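Aspartyl-tRNA synthetase 2 (Thermus thermophilus, PDB 1N9W) activates L-aspartate with ATP and transfers it to the acceptor end of both tRNA(Asp) and tRNA(Asn), working as a homodimer. Local coordinates at the interface of chains A and B. Residues are numbered along the deposited sequence; one frame, centred on the assembly and turned at random. Chains: chain A/B, aspartyl-tRNA synthetase 2.

Contact 1: the interface of chains A and B. Residues chain A 19-21, 58-59, 85; chain B 223, 385-386.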
# COMPACT_ATOMS: atom_id res chain seq x y z
N LEU A 19 -14.98 21.33 -12.81
CA LEU A 19 -14.70 21.58 -11.40
C LEU A 19 -13.18 21.65 -11.31
O LEU A 19 -12.49 20.80 -11.86
CB LEU A 19 -15.21 20.44 -10.52
CG LEU A 19 -16.71 20.42 -10.25
CD1 LEU A 19 -17.06 19.19 -9.41
CD2 LEU A 19 -17.13 21.70 -9.54
N GLY A 20 -12.67 22.68 -10.65
CA GLY A 20 -11.23 22.82 -10.53
C GLY A 20 -10.84 24.14 -9.90
O GLY A 20 -11.63 24.76 -9.20
N PHE A 21 -9.62 24.58 -10.15
CA PHE A 21 -9.16 25.83 -9.58
C PHE A 21 -8.80 26.85 -10.66
O PHE A 21 -8.54 26.50 -11.81
CB PHE A 21 -7.93 25.60 -8.68
CG PHE A 21 -8.14 24.54 -7.63
CD1 PHE A 21 -8.09 23.19 -7.97
CD2 PHE A 21 -8.39 24.89 -6.31
CE1 PHE A 21 -8.28 22.20 -6.99
CE2 PHE A 21 -8.58 23.91 -5.33
CZ PHE A 21 -8.52 22.56 -5.67
N ALA A 58 -11.57 27.86 -6.01
CA ALA A 58 -12.25 26.66 -6.48
C ALA A 58 -13.50 27.10 -7.22
O ALA A 58 -14.32 27.83 -6.67
CB ALA A 58 -12.62 25.77 -5.31
N LEU A 59 -13.64 26.64 -8.46
CA LEU A 59 -14.79 27.01 -9.28
C LEU A 59 -15.53 25.84 -9.88
O LEU A 59 -15.01 24.72 -10.00
CB LEU A 59 -14.35 27.90 -10.45
CG LEU A 59 -13.52 29.14 -10.17
CD1 LEU A 59 -13.10 29.75 -11.48
CD2 LEU A 59 -14.32 30.12 -9.34
N LEU A 85 -16.98 28.30 -5.70
CA LEU A 85 -17.23 27.39 -4.58
C LEU A 85 -16.46 27.78 -3.33
O LEU A 85 -16.95 27.64 -2.21
CB LEU A 85 -16.83 25.97 -4.97
CG LEU A 85 -17.48 25.42 -6.25
CD1 LEU A 85 -16.97 24.03 -6.52
CD2 LEU A 85 -18.99 25.43 -6.08
N PHE B 223 -14.67 18.69 -3.48
CA PHE B 223 -15.80 18.96 -4.37
C PHE B 223 -17.01 18.09 -4.04
O PHE B 223 -17.67 17.56 -4.93
CB PHE B 223 -15.39 18.76 -5.83
CG PHE B 223 -14.41 19.77 -6.31
CD1 PHE B 223 -14.78 21.10 -6.47
CD2 PHE B 223 -13.10 19.41 -6.58
CE1 PHE B 223 -13.86 22.06 -6.88
CE2 PHE B 223 -12.17 20.36 -6.99
CZ PHE B 223 -12.55 21.69 -7.14
N PRO B 385 -11.46 23.73 -1.62
CA PRO B 385 -12.85 23.39 -1.93
C PRO B 385 -13.56 22.58 -0.85
O PRO B 385 -12.91 21.92 -0.03
CB PRO B 385 -12.72 22.61 -3.23
CG PRO B 385 -11.45 21.84 -2.99
CD PRO B 385 -10.53 22.90 -2.41
N PRO B 386 -14.90 22.61 -0.83
CA PRO B 386 -15.61 21.83 0.19
C PRO B 386 -15.16 20.38 0.07
O PRO B 386 -15.16 19.80 -1.02
CB PRO B 386 -17.08 22.04 -0.17
CG PRO B 386 -17.05 22.31 -1.64
CD PRO B 386 -15.86 23.22 -1.78
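An apolar homodimer interface joins A:Leu19, A:Gly20 and A:Leu85 to B:Phe223, docking the anticodon-binding OB-fold domain of one subunit onto the class II catalytic domain of the other. The phenyl ring of B:Phe223 is the plug: 96 Å² of this residue is buried by chain A, out of 227 Å² for the whole patch. Its CG lies beside the backbone N and opposite the carbonyl carbon (chi1 -68°), which sends the ring out of its loop toward strand 15-27. A:Leu19 runs past it in the opposite direction, with CB 4.1 Å above the ring plane of B:Phe223, over the centre. A:Leu85 comes in at roughly a right angle instead and sets its CD1 methyl in the ring plane at the rim, 3.7 Å from B:Phe223 CD1. The far end of the ring reaches the main chain, where B:Phe223 CZ lies 3.6 Å from the amide N of A:Gly20; the absence of a side chain there probably allows the phenyl this close. B:Pro385, of the same subunit, backs the other face of the ring, displaced toward its rim. This proline also bridges to chain A: its CD touches A:Phe21 CE2 at 3.7 Å, the two side chains crossing at about a right angle, while its CB meets the methyl CB of A:Ala58 at 3.8 Å. B:Pro386 adds a looser contact beside A:Leu85. With leucine on one face, proline on the other and a methyl at the rim, the phenyl is probably restricted in turning. The site thus couples the tRNA-reading domain of one subunit to the catalytic body of its partner, probably helping to fix their relative position.

Contact 2: the interface of chains A and B. Residues chain A 188, 379, 382-384; chain B 56, 113-114, 117.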
# COMPACT_ATOMS: atom_id res chain seq x y z
N GLY A 188 8.59 -17.23 6.31
CA GLY A 188 8.28 -18.53 6.87
C GLY A 188 6.78 -18.70 7.01
O GLY A 188 6.28 -19.81 7.20
N VAL A 379 13.97 -17.74 15.34
CA VAL A 379 13.24 -18.28 14.21
C VAL A 379 14.13 -19.13 13.33
O VAL A 379 13.64 -20.02 12.62
CB VAL A 379 12.57 -17.17 13.37
CG1 VAL A 379 13.62 -16.35 12.62
CG2 VAL A 379 11.56 -17.81 12.40
N TYR A 382 14.01 -22.89 13.41
CA TYR A 382 12.82 -23.54 12.88
C TYR A 382 12.72 -23.65 11.36
O TYR A 382 11.71 -23.27 10.75
CB TYR A 382 11.58 -22.86 13.46
CG TYR A 382 11.54 -23.02 14.97
CD1 TYR A 382 11.18 -24.24 15.55
CD2 TYR A 382 11.92 -21.98 15.81
CE1 TYR A 382 11.22 -24.42 16.94
CE2 TYR A 382 11.95 -22.14 17.19
CZ TYR A 382 11.60 -23.36 17.75
OH TYR A 382 11.64 -23.53 19.11
N GLY A 383 13.78 -24.18 10.77
CA GLY A 383 13.82 -24.43 9.34
C GLY A 383 13.43 -23.35 8.35
O GLY A 383 12.57 -23.57 7.49
N MET A 384 14.05 -22.19 8.46
CA MET A 384 13.75 -21.14 7.51
C MET A 384 14.32 -21.67 6.20
O MET A 384 15.40 -22.27 6.17
CB MET A 384 14.43 -19.83 7.91
CG MET A 384 13.68 -19.07 8.99
SD MET A 384 12.37 -18.15 8.21
CE MET A 384 12.78 -16.66 8.85
N GLU B 56 8.41 -28.50 11.17
CA GLU B 56 8.76 -27.15 10.75
C GLU B 56 10.04 -27.09 9.92
O GLU B 56 10.60 -26.02 9.71
CB GLU B 56 8.83 -26.18 11.94
CG GLU B 56 7.46 -25.75 12.49
CD GLU B 56 6.45 -25.37 11.40
OE1 GLU B 56 6.81 -24.60 10.47
OE2 GLU B 56 5.30 -25.84 11.47
N TYR B 113 6.91 -15.71 16.00
CA TYR B 113 7.87 -16.05 14.96
C TYR B 113 7.68 -17.44 14.35
O TYR B 113 8.16 -17.70 13.25
CB TYR B 113 9.31 -15.87 15.48
CG TYR B 113 9.72 -16.78 16.62
CD1 TYR B 113 10.27 -18.04 16.37
CD2 TYR B 113 9.48 -16.42 17.95
CE1 TYR B 113 10.56 -18.92 17.40
CE2 TYR B 113 9.78 -17.30 19.00
CZ TYR B 113 10.31 -18.55 18.72
OH TYR B 113 10.55 -19.43 19.74
N VAL B 114 6.97 -18.32 15.05
CA VAL B 114 6.75 -19.66 14.54
C VAL B 114 5.26 -20.07 14.51
O VAL B 114 4.82 -20.73 13.57
CB VAL B 114 7.62 -20.69 15.33
CG1 VAL B 114 7.21 -20.72 16.80
CG2 VAL B 114 7.52 -22.06 14.68
N ARG B 117 2.85 -19.29 11.54
CA ARG B 117 2.88 -20.11 10.33
C ARG B 117 1.61 -20.96 10.22
O ARG B 117 1.25 -21.40 9.14
CB ARG B 117 4.12 -21.00 10.32
CG ARG B 117 5.44 -20.25 10.23
CD ARG B 117 6.57 -21.25 10.19
NE ARG B 117 7.91 -20.67 10.19
CZ ARG B 117 9.02 -21.39 10.15
NH1 ARG B 117 8.94 -22.72 10.12
NH2 ARG B 117 10.22 -20.81 10.14
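B:Arg117 reaches across the dimer interface to the main-chain carbonyl of A:Tyr382, while B:Tyr113 turns the edge of its ring to the rim of the A:Tyr382 ring. The arginine is extended from CG to NE and ends with both terminal nitrogens on one oxygen: NH1 and NH2 each donate to A:Tyr382 O at 2.9 Å. The carbonyl oxygen lies close to the guanidinium plane, but the two bonds differ at the acceptor. NH1 arrives nearly in line with the C=O bond (161° at the oxygen), whereas NH2 stands above the carbonyl plane, and both are bent at hydrogen. On its own subunit NH1 also forms a salt bridge with the carboxylate of B:Glu56, 2.9 Å from OE1, through the anti lone pair of that oxygen; B:Glu56 probably fixes the rotation of the guanidinium and keeps it directed at chain A. CG and CD of B:Arg117 pass over the carbonyl O of A:Gly188, in the last turn of helix 180-190, with B:Arg117 CD 3.3 Å from that A:Gly188 O, and NH2 lies 3.9 Å from A:Met384 SD. With an alanine at B:Arg117, the A:Tyr382 carbonyl is likely to lose both donors and the B:Glu56 carboxylate its positive mate. The two tyrosine side chains meet obliquely, A:Tyr382 CE2 3.5 Å from B:Tyr113 CE1, with A:Tyr382 CD2 in the plane of the B:Tyr113 ring, at its edge. B:Tyr113 CG sits between its backbone N and carbonyl carbon (chi1 64°), a position that also brings CD1 to 3.7 Å from A:Val379 CA. B:Val114 reaches the A:Tyr382 ring through CG2, at 4.1 Å from CG. Polar grip and aromatic packing together tie helix 112-115 and the arginine after it to 3-10 helix 378-381 and the loop after it, helping to hold the homodimer together.

As described, contact 1 and contact 2 lie about 54 Å apart between C-alpha centres, on opposite sides of the two-fold. They share no residue number, yet segment 379-386 serves both, its first part from chain A in contact 2 and its prolines from chain B in contact 1. A:Met384 precedes A:Pro385 and B:Glu56 is close in sequence to B:Ala58, so the symmetry mate of contact 1 must lie next to contact 2. Each end of the dimer therefore probably carries an apolar patch and one that mixes hydrogen bonds with aromatic packing, a continuous surface setting the OB-fold region against the opposite subunit.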